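Local structure of hydrolase, NUDIX family (3F6A) at residues V11-K16 against A55-T60. The protein is a NUDIX-family hydrolase that probably cleaves a nucleoside diphosphate linked to another moiety, although its own substrate is not established. Numbering follows the deposited sequence.
Sequences VFIVCK and AGLNVT
I13 meets L57 and V59 in a small, buried and wholly apolar contact that joins strand 7-15 to the loop running from helix 43-55 to strand 60-61. No hydrogen bond crosses between 11-16 and 55-60. The two backbones stay well apart, I13 CA lying 7.6 Å from V59 CA, and branched side chains fill the interval. I13 points its side chain at the loop, and its terminal methyl does most of the touching: CD1 reaches 3.6 Å to V59 CG1 and, less closely, 4.1 Å to L57 CD1. CG1 stands anti to the carbonyl carbon (chi1 -56°). CD1 continues trans to CA about CB-CG1 (chi2 173°), so the isoleucine bridges most of the gap. Its second branch adds CG2, 4.0 Å from V59 CG1. Short V59 holds that methyl close to its own backbone, matching a neighbour that has already come most of the way; the two side chains cross at about a right angle. L57, flexible and unbranched at CB, carries CD1 obliquely out from the loop to the isoleucine's end. Beta-branched I13 suits an extended strand, and its backbone is bonded to L20 of neighbouring strand 18-23, leaving the side chain for packing. The chain turns at G56, whose positive phi (59°) glycine adopts readily, consistent with L57 and V59 then facing the strand. A51 of helix 43-55 touches I13 and V59; its small side chain probably lets them lie close to the helix. F12 packs against helix 138-150 across the sheet, completing the NUDIX alpha/beta/alpha sandwich. G56 and L57 close the Nudix box, the loop-helix-loop signature that in this family usually binds metal and diphosphate; its final aliphatic position, L57, packs with V59 on I13, seating the motif's end on the sheet.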
loop_
_atom_site.group_PDB
_atom_site.type_symbol
_atom_site.label_atom_id
_atom_site.label_comp_id
_atom_site.label_asym_id
_atom_site.label_seq_id
_atom_site.Cartn_x
_atom_site.Cartn_y
_atom_site.Cartn_z
ATOM N N VAL A 11 6.990 10.048 4.261
ATOM C CA VAL A 11 6.822 9.835 5.688
ATOM C C VAL A 11 6.522 11.134 6.411
ATOM O O VAL A 11 7.283 12.093 6.314
ATOM C CB VAL A 11 8.092 9.255 6.340
ATOM C CG1 VAL A 11 7.731 8.586 7.654
ATOM C CG2 VAL A 11 8.774 8.294 5.399
ATOM N N PHE A 12 5.412 11.151 7.132
ATOM C CA PHE A 12 5.017 12.298 7.918
ATOM C C PHE A 12 5.419 11.934 9.334
ATOM O O PHE A 12 4.859 11.021 9.935
ATOM C CB PHE A 12 3.510 12.516 7.795
ATOM C CG PHE A 12 3.103 13.132 6.486
ATOM C CD1 PHE A 12 3.035 14.514 6.350
ATOM C CD2 PHE A 12 2.826 12.334 5.379
ATOM C CE1 PHE A 12 2.694 15.095 5.133
ATOM C CE2 PHE A 12 2.483 12.909 4.151
ATOM C CZ PHE A 12 2.418 14.286 4.026
ATOM N N ILE A 13 6.407 12.651 9.856
ATOM C CA ILE A 13 6.933 12.383 11.188
ATOM C C ILE A 13 6.400 13.356 12.229
ATOM O O ILE A 13 6.484 14.571 12.057
ATOM C CB ILE A 13 8.475 12.445 11.167
ATOM C CG1 ILE A 13 8.998 11.470 10.111
ATOM C CG2 ILE A 13 9.039 12.109 12.539
ATOM C CD1 ILE A 13 10.483 11.553 9.859
ATOM N N VAL A 14 5.858 12.808 13.310
ATOM C CA VAL A 14 5.298 13.614 14.382
ATOM C C VAL A 14 6.115 13.554 15.669
ATOM O O VAL A 14 6.486 12.478 16.129
ATOM C CB VAL A 14 3.846 13.161 14.701
ATOM C CG1 VAL A 14 3.341 13.852 15.974
ATOM C CG2 VAL A 14 2.935 13.472 13.517
ATOM N N CYS A 15 6.406 14.718 16.235
ATOM C CA CYS A 15 7.129 14.802 17.501
ATOM C C CYS A 15 6.176 15.571 18.407
ATOM O O CYS A 15 5.829 16.720 18.120
ATOM C CB CYS A 15 8.447 15.567 17.350
ATOM S SG CYS A 15 9.466 15.527 18.863
ATOM N N LYS A 16 5.755 14.925 19.490
ATOM C CA LYS A 16 4.792 15.489 20.433
ATOM C C LYS A 16 3.574 16.073 19.715
ATOM O O LYS A 16 2.688 15.322 19.309
ATOM C CB LYS A 16 5.437 16.537 21.359
ATOM C CG LYS A 16 6.222 17.632 20.683
ATOM C CD LYS A 16 6.443 18.801 21.628
ATOM C CE LYS A 16 5.176 19.639 21.782
ATOM N NZ LYS A 16 4.810 20.340 20.515
ATOM N N ALA A 55 16.851 13.871 7.632
ATOM C CA ALA A 55 16.705 14.610 8.879
ATOM C C ALA A 55 17.530 14.051 10.034
ATOM O O ALA A 55 17.457 14.569 11.143
ATOM C CB ALA A 55 15.237 14.665 9.277
ATOM N N GLY A 56 18.311 13.005 9.775
ATOM C CA GLY A 56 19.125 12.409 10.826
ATOM C C GLY A 56 18.268 11.925 11.980
ATOM O O GLY A 56 18.671 11.989 13.150
ATOM N N LEU A 57 17.080 11.425 11.652
ATOM C CA LEU A 57 16.149 10.952 12.671
ATOM C C LEU A 57 15.911 9.453 12.710
ATOM O O LEU A 57 15.941 8.771 11.684
ATOM C CB LEU A 57 14.781 11.619 12.491
ATOM C CG LEU A 57 14.639 13.137 12.594
ATOM C CD1 LEU A 57 13.211 13.532 12.245
ATOM C CD2 LEU A 57 15.002 13.597 13.999
ATOM N N ASN A 58 15.680 8.960 13.922
ATOM C CA ASN A 58 15.330 7.568 14.157
ATOM C C ASN A 58 13.818 7.701 14.313
ATOM O O ASN A 58 13.356 8.562 15.060
ATOM C CB ASN A 58 15.933 7.064 15.470
ATOM C CG ASN A 58 17.376 6.638 15.326
ATOM O OD1 ASN A 58 18.122 6.605 16.302
ATOM N ND2 ASN A 58 17.773 6.297 14.108
ATOM N N VAL A 59 13.045 6.878 13.615
ATOM C CA VAL A 59 11.595 6.981 13.712
ATOM C C VAL A 59 10.891 5.682 14.081
ATOM O O VAL A 59 11.495 4.608 14.118
ATOM C CB VAL A 59 10.982 7.492 12.382
ATOM C CG1 VAL A 59 11.457 8.902 12.090
ATOM C CG2 VAL A 59 11.362 6.556 11.242
ATOM N N THR A 60 9.601 5.803 14.374
ATOM C CA THR A 60 8.768 4.655 14.704
ATOM C C THR A 60 7.531 4.741 13.820
ATOM O O THR A 60 6.645 5.565 14.045
ATOM C CB THR A 60 8.348 4.661 16.181
ATOM O OG1 THR A 60 9.489 4.363 16.994
ATOM C CG2 THR A 60 7.257 3.620 16.440
#